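Local coordinates for uncharacterized protein C4B3.07 (Schizosaccharomyces pombe, PDB 3QTM) that is required for correct translation termination, inhibits ofd1 directly and stabilises the N-terminal transcription factor domain of sre1 for hypoxic gene expression, at residues A[147-151]-A[152-156]; A[157-160]-A[161-165]; A[279-282]-A[283-287]; A[331-335]-A[336-340]. All blocks are in the same frame, centred on the assembly; numbering follows the deposited sequence.

Interaction 1. Residues A[147-151]-A[152-156]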
loop_
_atom_site.group_PDB
_atom_site.type_symbol
_atom_site.label_atom_id
_atom_site.label_comp_id
_atom_site.label_asym_id
_atom_site.label_seq_id
_atom_site.Cartn_x
_atom_site.Cartn_y
_atom_site.Cartn_z
ATOM N N ALA A 147 -11.208 21.050 -13.328
ATOM C CA ALA A 147 -11.520 20.218 -14.481
ATOM C C ALA A 147 -10.454 20.285 -15.583
ATOM O O ALA A 147 -10.007 19.243 -16.073
ATOM C CB ALA A 147 -12.907 20.565 -15.042
ATOM N N ASN A 148 -10.032 21.487 -15.972
ATOM C CA ASN A 148 -9.084 21.588 -17.089
ATOM C C ASN A 148 -7.599 21.638 -16.695
ATOM O O ASN A 148 -6.743 21.947 -17.519
ATOM C CB ASN A 148 -9.458 22.715 -18.062
ATOM C CG ASN A 148 -8.957 22.453 -19.488
ATOM O OD1 ASN A 148 -7.999 21.696 -19.693
ATOM N ND2 ASN A 148 -9.601 23.083 -20.478
ATOM N N ILE A 149 -7.298 21.317 -15.438
ATOM C CA ILE A 149 -5.924 21.017 -15.044
ATOM C C ILE A 149 -5.661 19.516 -15.197
ATOM O O ILE A 149 -6.371 18.697 -14.612
ATOM C CB ILE A 149 -5.648 21.409 -13.584
ATOM C CG1 ILE A 149 -6.174 22.821 -13.291
ATOM C CG2 ILE A 149 -4.154 21.288 -13.290
ATOM C CD1 ILE A 149 -5.385 23.955 -13.974
ATOM N N PRO A 150 -4.654 19.142 -16.003
ATOM C CA PRO A 150 -4.337 17.710 -16.135
ATOM C C PRO A 150 -4.010 17.102 -14.771
ATOM O O PRO A 150 -3.235 17.706 -14.025
ATOM C CB PRO A 150 -3.075 17.706 -17.013
ATOM C CG PRO A 150 -3.115 19.001 -17.754
ATOM C CD PRO A 150 -3.797 19.990 -16.850
ATOM N N VAL A 151 -4.563 15.929 -14.463
ATOM C CA VAL A 151 -4.317 15.296 -13.175
ATOM C C VAL A 151 -2.828 15.127 -12.888
ATOM O O VAL A 151 -2.378 15.357 -11.767
ATOM C CB VAL A 151 -4.997 13.910 -13.069
ATOM C CG1 VAL A 151 -6.456 14.004 -13.419
ATOM C CG2 VAL A 151 -4.326 12.932 -13.989
ATOM N N THR A 152 -2.058 14.717 -13.894
ATOM C CA THR A 152 -0.642 14.451 -13.659
ATOM C C THR A 152 0.069 15.727 -13.267
ATOM O O THR A 152 0.965 15.714 -12.431
ATOM C CB THR A 152 0.036 13.801 -14.868
ATOM O OG1 THR A 152 -0.187 14.604 -16.030
ATOM C CG2 THR A 152 -0.548 12.412 -15.104
ATOM N N GLN A 153 -0.351 16.839 -13.858
ATOM C CA GLN A 153 0.184 18.129 -13.468
ATOM C C GLN A 153 -0.151 18.364 -11.989
ATOM O O GLN A 153 0.703 18.771 -11.196
ATOM C CB GLN A 153 -0.431 19.229 -14.349
ATOM C CG GLN A 153 0.069 20.619 -14.052
ATOM C CD GLN A 153 1.546 20.796 -14.395
ATOM O OE1 GLN A 153 2.107 20.037 -15.186
ATOM N NE2 GLN A 153 2.174 21.811 -13.807
ATOM N N LEU A 154 -1.404 18.091 -11.631
ATOM C CA LEU A 154 -1.919 18.300 -10.278
ATOM C C LEU A 154 -1.194 17.501 -9.209
ATOM O O LEU A 154 -0.843 18.039 -8.165
ATOM C CB LEU A 154 -3.390 17.891 -10.223
ATOM C CG LEU A 154 -4.486 18.937 -10.174
ATOM C CD1 LEU A 154 -5.795 18.250 -9.805
ATOM C CD2 LEU A 154 -4.140 20.013 -9.168
ATOM N N VAL A 155 -0.980 16.210 -9.467
ATOM C CA VAL A 155 -0.513 15.286 -8.422
ATOM C C VAL A 155 0.976 14.877 -8.467
ATOM O O VAL A 155 1.513 14.401 -7.469
ATOM C CB VAL A 155 -1.408 14.016 -8.345
ATOM C CG1 VAL A 155 -2.894 14.412 -8.238
ATOM C CG2 VAL A 155 -1.191 13.125 -9.546
ATOM N N ASN A 156 1.646 15.070 -9.599
ATOM C CA ASN A 156 3.050 14.668 -9.712
ATOM C C ASN A 156 3.955 15.165 -8.581
ATOM O O ASN A 156 4.813 14.414 -8.115
ATOM C CB ASN A 156 3.639 15.067 -11.065
ATOM C CG ASN A 156 3.331 14.053 -12.164
ATOM O OD1 ASN A 156 3.433 14.362 -13.354
ATOM N ND2 ASN A 156 2.943 12.842 -11.771
#
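P150 with L154 and V151 with V155 make the opening i to i+4 backbone bonds of helix 151-170, where a loop runs into it. L154 N donates to P150 O at 3.0 Å. V155 N donates to V151 O at 2.8 Å. The two bonds close the first turn of the helix. P150 holds the N-cap position. Its ring has no side-chain acceptor to offer the N-H groups of the first turn, as a serine or aspartate cap would.

The side chains add a hydrophobic staple, with the residue before the cap meeting the fourth residue after it. Here I149 CG2 rests on L154 CG at 3.9 Å, and the two side chains cross at about a right angle. The I149 methyl gets there because CG2 lies anti to the backbone N, while the CG1 arm leads away from the helix. P150 and Q153 meet more lightly, ring carbon CB against CB at 4.1 Å. Beyond that point Q153 bends at chi2 (67°), and its amide leads away. V155 CG2 sits between its own N and C, which sets it 3.4 Å from V151 O.

This helix start lies at the surface of the TPR-like, all-helical fold. V151 and L154 touch H140 of helix 119-142, and V155 reaches L136 of that helix. T152 and V155 pack on Y194 of helix 188-197. T152 OG1 also has a weak hydrogen bond to Q201 OE1.

Interaction 2. Residues A[157-160]-A[161-165]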
loop_
_atom_site.group_PDB
_atom_site.type_symbol
_atom_site.label_atom_id
_atom_site.label_comp_id
_atom_site.label_asym_id
_atom_site.label_seq_id
_atom_site.Cartn_x
_atom_site.Cartn_y
_atom_site.Cartn_z
ATOM N N PRO A 157 3.784 16.435 -8.148
ATOM C CA PRO A 157 4.604 16.947 -7.042
ATOM C C PRO A 157 4.427 16.151 -5.752
ATOM O O PRO A 157 5.415 15.962 -5.037
ATOM C CB PRO A 157 4.089 18.379 -6.861
ATOM C CG PRO A 157 3.569 18.746 -8.222
ATOM C CD PRO A 157 2.940 17.497 -8.728
ATOM N N TYR A 158 3.204 15.712 -5.455
ATOM C CA TYR A 158 2.961 14.880 -4.268
ATOM C C TYR A 158 3.444 13.446 -4.444
ATOM O O TYR A 158 4.002 12.840 -3.520
ATOM C CB TYR A 158 1.485 14.916 -3.874
ATOM C CG TYR A 158 1.084 16.291 -3.402
ATOM C CD1 TYR A 158 1.277 16.671 -2.081
ATOM C CD2 TYR A 158 0.554 17.225 -4.287
ATOM C CE1 TYR A 158 0.928 17.952 -1.637
ATOM C CE2 TYR A 158 0.207 18.508 -3.864
ATOM C CZ TYR A 158 0.401 18.862 -2.535
ATOM O OH TYR A 158 0.060 20.125 -2.095
ATOM N N ILE A 159 3.237 12.908 -5.639
ATOM C CA ILE A 159 3.778 11.607 -5.982
ATOM C C ILE A 159 5.294 11.610 -5.774
ATOM O O ILE A 159 5.859 10.707 -5.170
ATOM C CB ILE A 159 3.471 11.262 -7.449
ATOM C CG1 ILE A 159 1.995 10.891 -7.622
ATOM C CG2 ILE A 159 4.380 10.147 -7.950
ATOM C CD1 ILE A 159 1.556 9.668 -6.830
ATOM N N GLU A 160 5.952 12.633 -6.293
ATOM C CA GLU A 160 7.403 12.724 -6.201
ATOM C C GLU A 160 7.869 12.854 -4.740
ATOM O O GLU A 160 8.863 12.248 -4.332
ATOM C CB GLU A 160 7.892 13.908 -7.052
ATOM C CG GLU A 160 9.384 14.168 -6.985
ATOM C CD GLU A 160 9.778 15.467 -7.675
ATOM O OE1 GLU A 160 10.879 15.524 -8.261
ATOM O OE2 GLU A 160 8.981 16.432 -7.637
ATOM N N LYS A 161 7.148 13.648 -3.950
ATOM C CA LYS A 161 7.476 13.773 -2.531
ATOM C C LYS A 161 7.271 12.459 -1.795
ATOM O O LYS A 161 8.057 12.111 -0.915
ATOM C CB LYS A 161 6.686 14.897 -1.853
ATOM C CG LYS A 161 7.208 16.297 -2.194
ATOM C CD LYS A 161 6.871 17.288 -1.089
ATOM C CE LYS A 161 7.206 18.728 -1.479
ATOM N NZ LYS A 161 6.132 19.344 -2.324
ATOM N N ALA A 162 6.222 11.722 -2.152
ATOM C CA ALA A 162 5.996 10.432 -1.511
ATOM C C ALA A 162 7.191 9.511 -1.779
ATOM O O ALA A 162 7.758 8.917 -0.859
ATOM C CB ALA A 162 4.709 9.803 -2.021
ATOM N N ILE A 163 7.560 9.395 -3.052
ATOM C CA ILE A 163 8.673 8.542 -3.454
ATOM C C ILE A 163 9.975 8.948 -2.768
ATOM O O ILE A 163 10.774 8.104 -2.394
ATOM C CB ILE A 163 8.866 8.569 -4.982
ATOM C CG1 ILE A 163 7.647 7.956 -5.670
ATOM C CG2 ILE A 163 10.158 7.824 -5.395
ATOM C CD1 ILE A 163 7.607 8.207 -7.160
ATOM N N GLN A 164 10.174 10.246 -2.592
ATOM C CA GLN A 164 11.372 10.742 -1.923
ATOM C C GLN A 164 11.505 10.141 -0.513
ATOM O O GLN A 164 12.598 9.770 -0.088
ATOM C CB GLN A 164 11.364 12.281 -1.880
ATOM C CG GLN A 164 12.456 12.896 -1.007
ATOM C CD GLN A 164 12.295 14.400 -0.811
ATOM O OE1 GLN A 164 11.435 15.039 -1.419
ATOM N NE2 GLN A 164 13.122 14.966 0.050
ATOM N N TYR A 165 10.398 10.021 0.214
ATOM C CA TYR A 165 10.501 9.476 1.561
ATOM C C TYR A 165 10.353 7.957 1.637
ATOM O O TYR A 165 10.838 7.344 2.580
ATOM C CB TYR A 165 9.572 10.205 2.524
ATOM C CG TYR A 165 9.965 11.662 2.632
ATOM C CD1 TYR A 165 11.083 12.049 3.372
ATOM C CD2 TYR A 165 9.253 12.642 1.954
ATOM C CE1 TYR A 165 11.456 13.373 3.455
ATOM C CE2 TYR A 165 9.625 13.975 2.029
ATOM C CZ TYR A 165 10.725 14.329 2.776
ATOM O OH TYR A 165 11.082 15.644 2.845
#
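I159 and I163 share the straightest of four consecutive backbone bonds: I163 N donates to I159 O at 3.0 Å with an N-H...O angle of 171°. A162 N to Y158 O is the shortest, at 2.8 Å. K161 N to P157 O and Q164 N to E160 O complete the run, so every carbonyl of 157-160 is taken by a donor four residues on. The helix is kinked where this ladder starts, at P157 and Y158. P157 has no N-H to give, and Y158 N also lacks a bond to the preceding turn.

The polar side chains meet only loosely. K161 starts close to the backbone, its CG 3.4 Å from P157 O. The chain then turns at chi4 (82°), which leaves NZ over the Y158 ring, 5.7 Å from its centroid. This is a long cation-pi pair and at most a weak attraction.

Apolar packing lies elsewhere round the helix. I159 CG2 touches I163 CD1 at 3.8 Å, and the two side chains run obliquely across each other. A162 CB rests 3.5 Å from Y158 O.

Here helix 151-170 packs on two others. Y158 lies on K132, V133 and L136 of helix 119-142, and K161 reaches Y129. Y165 meets F122 edge-to-face. I159 packs on L191 and Y194 of helix 188-197.

Interaction 3. Residues A[279-282]-A[283-287]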
loop_
_atom_site.group_PDB
_atom_site.type_symbol
_atom_site.label_atom_id
_atom_site.label_comp_id
_atom_site.label_asym_id
_atom_site.label_seq_id
_atom_site.Cartn_x
_atom_site.Cartn_y
_atom_site.Cartn_z
ATOM N N TRP A 279 2.290 -16.398 -5.515
ATOM C CA TRP A 279 1.043 -17.155 -5.324
ATOM C C TRP A 279 1.282 -18.410 -4.475
ATOM O O TRP A 279 0.475 -18.744 -3.614
ATOM C CB TRP A 279 0.385 -17.536 -6.657
ATOM C CG TRP A 279 -0.888 -18.320 -6.450
ATOM C CD1 TRP A 279 -2.158 -17.820 -6.353
ATOM C CD2 TRP A 279 -1.003 -19.739 -6.278
ATOM N NE1 TRP A 279 -3.058 -18.845 -6.143
ATOM C CE2 TRP A 279 -2.370 -20.031 -6.090
ATOM C CE3 TRP A 279 -0.082 -20.792 -6.269
ATOM C CZ2 TRP A 279 -2.835 -21.331 -5.899
ATOM C CZ3 TRP A 279 -0.546 -22.079 -6.077
ATOM C CH2 TRP A 279 -1.913 -22.339 -5.901
ATOM N N ASN A 280 2.398 -19.094 -4.717
ATOM C CA ASN A 280 2.756 -20.276 -3.930
ATOM C C ASN A 280 2.974 -19.969 -2.448
ATOM O O ASN A 280 2.581 -20.750 -1.579
ATOM C CB ASN A 280 3.982 -21.002 -4.523
ATOM C CG ASN A 280 3.597 -21.990 -5.616
ATOM O OD1 ASN A 280 4.077 -21.902 -6.744
ATOM N ND2 ASN A 280 2.703 -22.919 -5.289
ATOM N N VAL A 281 3.605 -18.834 -2.159
ATOM C CA VAL A 281 3.769 -18.411 -0.775
ATOM C C VAL A 281 2.384 -18.195 -0.151
ATOM O O VAL A 281 2.124 -18.628 0.964
ATOM C CB VAL A 281 4.582 -17.111 -0.679
ATOM C CG1 VAL A 281 4.469 -16.512 0.723
ATOM C CG2 VAL A 281 6.062 -17.356 -1.086
ATOM N N ILE A 282 1.497 -17.535 -0.893
ATOM C CA ILE A 282 0.143 -17.278 -0.430
ATOM C C ILE A 282 -0.619 -18.581 -0.196
ATOM O O ILE A 282 -1.310 -18.734 0.817
ATOM C CB ILE A 282 -0.617 -16.370 -1.420
ATOM C CG1 ILE A 282 -0.019 -14.955 -1.404
ATOM C CG2 ILE A 282 -2.107 -16.318 -1.098
ATOM C CD1 ILE A 282 -0.406 -14.105 -2.607
ATOM N N TYR A 283 -0.479 -19.527 -1.121
ATOM C CA TYR A 283 -1.197 -20.795 -1.025
ATOM C C TYR A 283 -0.713 -21.604 0.171
ATOM O O TYR A 283 -1.488 -22.322 0.794
ATOM C CB TYR A 283 -1.055 -21.598 -2.325
ATOM C CG TYR A 283 -2.032 -22.748 -2.485
ATOM C CD1 TYR A 283 -3.408 -22.536 -2.422
ATOM C CD2 TYR A 283 -1.580 -24.042 -2.730
ATOM C CE1 TYR A 283 -4.301 -23.570 -2.591
ATOM C CE2 TYR A 283 -2.473 -25.089 -2.898
ATOM C CZ TYR A 283 -3.833 -24.846 -2.828
ATOM O OH TYR A 283 -4.730 -25.876 -2.993
ATOM N N THR A 284 0.565 -21.473 0.503
ATOM C CA THR A 284 1.101 -22.131 1.693
ATOM C C THR A 284 0.605 -21.480 2.984
ATOM O O THR A 284 0.544 -22.121 4.039
ATOM C CB THR A 284 2.633 -22.106 1.712
ATOM O OG1 THR A 284 3.139 -22.754 0.538
ATOM C CG2 THR A 284 3.155 -22.819 2.954
ATOM N N LEU A 285 0.264 -20.199 2.906
ATOM C CA LEU A 285 -0.180 -19.455 4.086
ATOM C C LEU A 285 -1.664 -19.678 4.362
ATOM O O LEU A 285 -2.069 -19.939 5.493
ATOM C CB LEU A 285 0.100 -17.959 3.911
ATOM C CG LEU A 285 1.576 -17.574 3.903
ATOM C CD1 LEU A 285 1.773 -16.132 3.409
ATOM C CD2 LEU A 285 2.173 -17.780 5.297
ATOM N N ASP A 286 -2.470 -19.551 3.314
ATOM C CA ASP A 286 -3.911 -19.752 3.402
ATOM C C ASP A 286 -4.333 -20.711 2.293
ATOM O O ASP A 286 -4.863 -20.292 1.254
ATOM C CB ASP A 286 -4.657 -18.425 3.255
ATOM C CG ASP A 286 -6.170 -18.600 3.274
ATOM O OD1 ASP A 286 -6.679 -19.234 4.223
ATOM O OD2 ASP A 286 -6.850 -18.103 2.345
ATOM N N LYS A 287 -4.081 -21.996 2.514
ATOM C CA LYS A 287 -4.382 -23.006 1.512
ATOM C C LYS A 287 -5.884 -23.163 1.358
ATOM O O LYS A 287 -6.557 -23.747 2.211
ATOM C CB LYS A 287 -3.726 -24.340 1.872
ATOM C CG LYS A 287 -3.776 -25.362 0.750
ATOM C CD LYS A 287 -3.138 -26.670 1.163
ATOM C CE LYS A 287 -3.460 -27.760 0.153
ATOM N NZ LYS A 287 -2.805 -29.049 0.513
#
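Y283 lies on W279, one turn further along helix 262-285, and the two rings form an offset stack. The six-membered ring of W279 and the Y283 ring have centroids 4.6 Å apart and planes at 17°. W279 CH2 makes the closest touch, 3.4 Å from Y283 CG. Y283 CB also stands over the face of the W279 six-membered ring, a CH-pi contact 3.8 Å from the centroid. Both side chains have CG anti to the backbone N (chi1 180° for W279, -165° for Y283), and they run side by side in the same direction. K287 CG lies over the opposite face of the Y283 ring, so the tyrosine is sandwiched between indole and aliphatic chain. With an alanine in place of W279, the Y283 ring would probably lose its stacking partner and be freer to turn, and the R291 carbonyl would lose the NE1 donor.

I282 serves the end of the helix through its carbonyl. D286 N donates to I282 O at 2.9 Å, and L285 N adds a weak bond to the same oxygen. The N280 carbonyl is doubly held too. T284 N and T284 OG1 each donate to N280 O at 3.0 Å, from opposite faces of its plane.

R291 draws the following loop back here: its carbonyl accepts from W279 NE1, and its guanidinium forms a salt bridge with D286 OD2. W279 and Y283 pack on L292 of helix 292-305. I282 faces L233, Q236 and L240 of helix 229-254.

Interaction 4. Residues A[331-335]-A[336-340]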
loop_
_atom_site.group_PDB
_atom_site.type_symbol
_atom_site.label_atom_id
_atom_site.label_comp_id
_atom_site.label_asym_id
_atom_site.label_seq_id
_atom_site.Cartn_x
_atom_site.Cartn_y
_atom_site.Cartn_z
ATOM N N VAL A 331 -15.275 -25.845 -5.416
ATOM C CA VAL A 331 -15.297 -24.482 -5.926
ATOM C C VAL A 331 -16.168 -24.392 -7.177
ATOM O O VAL A 331 -16.025 -25.190 -8.100
ATOM C CB VAL A 331 -13.871 -23.972 -6.257
ATOM C CG1 VAL A 331 -13.929 -22.531 -6.720
ATOM C CG2 VAL A 331 -12.957 -24.107 -5.042
ATOM N N GLU A 332 -17.063 -23.412 -7.207
ATOM C CA GLU A 332 -17.922 -23.206 -8.365
ATOM C C GLU A 332 -17.136 -22.623 -9.530
ATOM O O GLU A 332 -16.434 -21.626 -9.374
ATOM C CB GLU A 332 -19.077 -22.261 -8.029
ATOM C CG GLU A 332 -19.641 -21.585 -9.268
ATOM C CD GLU A 332 -21.010 -20.963 -9.055
ATOM O OE1 GLU A 332 -21.569 -21.090 -7.940
ATOM O OE2 GLU A 332 -21.525 -20.345 -10.018
ATOM N N LEU A 333 -17.264 -23.235 -10.699
ATOM C CA LEU A 333 -16.595 -22.734 -11.891
ATOM C C LEU A 333 -17.510 -21.843 -12.725
ATOM O O LEU A 333 -18.662 -22.184 -12.970
ATOM C CB LEU A 333 -16.083 -23.890 -12.758
ATOM C CG LEU A 333 -15.019 -24.791 -12.141
ATOM C CD1 LEU A 333 -14.486 -25.764 -13.175
ATOM C CD2 LEU A 333 -13.892 -23.957 -11.553
ATOM N N SER A 334 -16.984 -20.703 -13.159
ATOM C CA SER A 334 -17.652 -19.884 -14.158
ATOM C C SER A 334 -17.635 -20.612 -15.502
ATOM O O SER A 334 -16.778 -21.464 -15.741
ATOM C CB SER A 334 -16.938 -18.542 -14.301
ATOM O OG SER A 334 -15.723 -18.698 -15.020
ATOM N N PRO A 335 -18.583 -20.273 -16.389
ATOM C CA PRO A 335 -18.631 -20.861 -17.732
ATOM C C PRO A 335 -17.275 -20.753 -18.425
ATOM O O PRO A 335 -16.890 -21.648 -19.176
ATOM C CB PRO A 335 -19.664 -19.991 -18.458
ATOM C CG PRO A 335 -20.538 -19.475 -17.382
ATOM C CD PRO A 335 -19.659 -19.292 -16.175
ATOM N N ASP A 336 -16.567 -19.660 -18.167
ATOM C CA ASP A 336 -15.243 -19.444 -18.735
ATOM C C ASP A 336 -14.304 -20.583 -18.379
ATOM O O ASP A 336 -13.700 -21.204 -19.258
ATOM C CB ASP A 336 -14.658 -18.117 -18.242
ATOM C CG ASP A 336 -15.157 -16.927 -19.045
ATOM O OD1 ASP A 336 -15.946 -17.133 -19.996
ATOM O OD2 ASP A 336 -14.760 -15.785 -18.726
ATOM N N TYR A 337 -14.173 -20.849 -17.083
ATOM C CA TYR A 337 -13.290 -21.911 -16.630
ATOM C C TYR A 337 -13.843 -23.238 -17.100
ATOM O O TYR A 337 -13.091 -24.139 -17.478
ATOM C CB TYR A 337 -13.152 -21.898 -15.109
ATOM C CG TYR A 337 -12.313 -20.755 -14.583
ATOM C CD1 TYR A 337 -10.948 -20.682 -14.852
ATOM C CD2 TYR A 337 -12.882 -19.749 -13.812
ATOM C CE1 TYR A 337 -10.175 -19.636 -14.370
ATOM C CE2 TYR A 337 -12.116 -18.698 -13.327
ATOM C CZ TYR A 337 -10.769 -18.651 -13.609
ATOM O OH TYR A 337 -10.019 -17.612 -13.120
ATOM N N VAL A 338 -15.167 -23.347 -17.091
ATOM C CA VAL A 338 -15.829 -24.581 -17.487
ATOM C C VAL A 338 -15.466 -24.974 -18.914
ATOM O O VAL A 338 -15.097 -26.118 -19.171
ATOM C CB VAL A 338 -17.361 -24.477 -17.363
ATOM C CG1 VAL A 338 -18.015 -25.679 -18.016
ATOM C CG2 VAL A 338 -17.769 -24.376 -15.901
ATOM N N GLU A 339 -15.560 -24.019 -19.835
ATOM C CA GLU A 339 -15.267 -24.293 -21.239
ATOM C C GLU A 339 -13.777 -24.517 -21.491
ATOM O O GLU A 339 -13.407 -25.299 -22.371
ATOM C CB GLU A 339 -15.797 -23.176 -22.143
ATOM C CG GLU A 339 -15.077 -21.845 -21.995
ATOM C CD GLU A 339 -15.835 -20.701 -22.654
ATOM O OE1 GLU A 339 -16.521 -20.945 -23.672
ATOM O OE2 GLU A 339 -15.749 -19.558 -22.150
ATOM N N PHE A 340 -12.926 -23.838 -20.724
ATOM C CA PHE A 340 -11.488 -24.018 -20.880
ATOM C C PHE A 340 -11.087 -25.466 -20.659
ATOM O O PHE A 340 -10.212 -25.982 -21.355
ATOM C CB PHE A 340 -10.693 -23.126 -19.925
ATOM C CG PHE A 340 -9.220 -23.414 -19.933
ATOM C CD1 PHE A 340 -8.679 -24.363 -19.079
ATOM C CD2 PHE A 340 -8.373 -22.757 -20.816
ATOM C CE1 PHE A 340 -7.315 -24.646 -19.093
ATOM C CE2 PHE A 340 -7.009 -23.030 -20.835
ATOM C CZ PHE A 340 -6.478 -23.976 -19.974
#
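S334 and P335 start helix 335-343, with V338 N donating to S334 O at 2.8 Å and E339 N to P335 O at the same distance. The motif is a serine N-cap joined to a hydrophobic staple.

S334 OG accepts from Y337 N, the third residue after the cap. The bond is straight, at 169°, but weak, at 3.4 Å. OG is placed for it by a chi1 of 75°, which tucks the hydroxyl between the serine's own N and C. Y337 has no carboxylate or amide to return a bond to the serine N, so this is a simple cap and not a capping box. The hydroxyl also lies against the tyrosine, with OG 3.3 Å from Y337 CD2.

The staple is made by L333, just before the cap, and V338, the fourth residue after it. L333 CB meets V338 CG2 at 3.6 Å. The leucine branch turns elsewhere: L333 CD2 comes to 4.2 Å from Y337 CB, and the two side chains cross at about a right angle. L333 thus joins the incoming loop to the first turn through both V338 and Y337.

L333 and Y337 also face neighbouring helices: both touch I323 of helix 309-328 and L293 of helix 292-305, so this last helix is packed onto that pair. Y337 OH reaches D297 OD1 of helix 292-305 in a hydrogen bond.

E339 starts beside the P335 carbonyl: its CG sits between its own N and carbonyl carbon (chi1 68°), 3.4 Å from P335 O.

The four contacts follow one another along the chain. Interactions 1 and 2 adjoin on helix 151-170, their centres 15 Å apart: 147-156 starts the helix and 157-165 continues it. Interaction 3 ends helix 262-285, and interaction 4 starts helix 335-343, the last of the chain. Their centres lie 22 Å apart, and both pack on helix 292-305, which lies between them in sequence. Centres of the first two lie 33 to 43 Å from those of the last two. The contacts thus sample a helix start and a mid-helix turn in the N-terminal Nro1 region, and a helix end and a helix start in the C-terminal one, of an all-helical TPR-type protein.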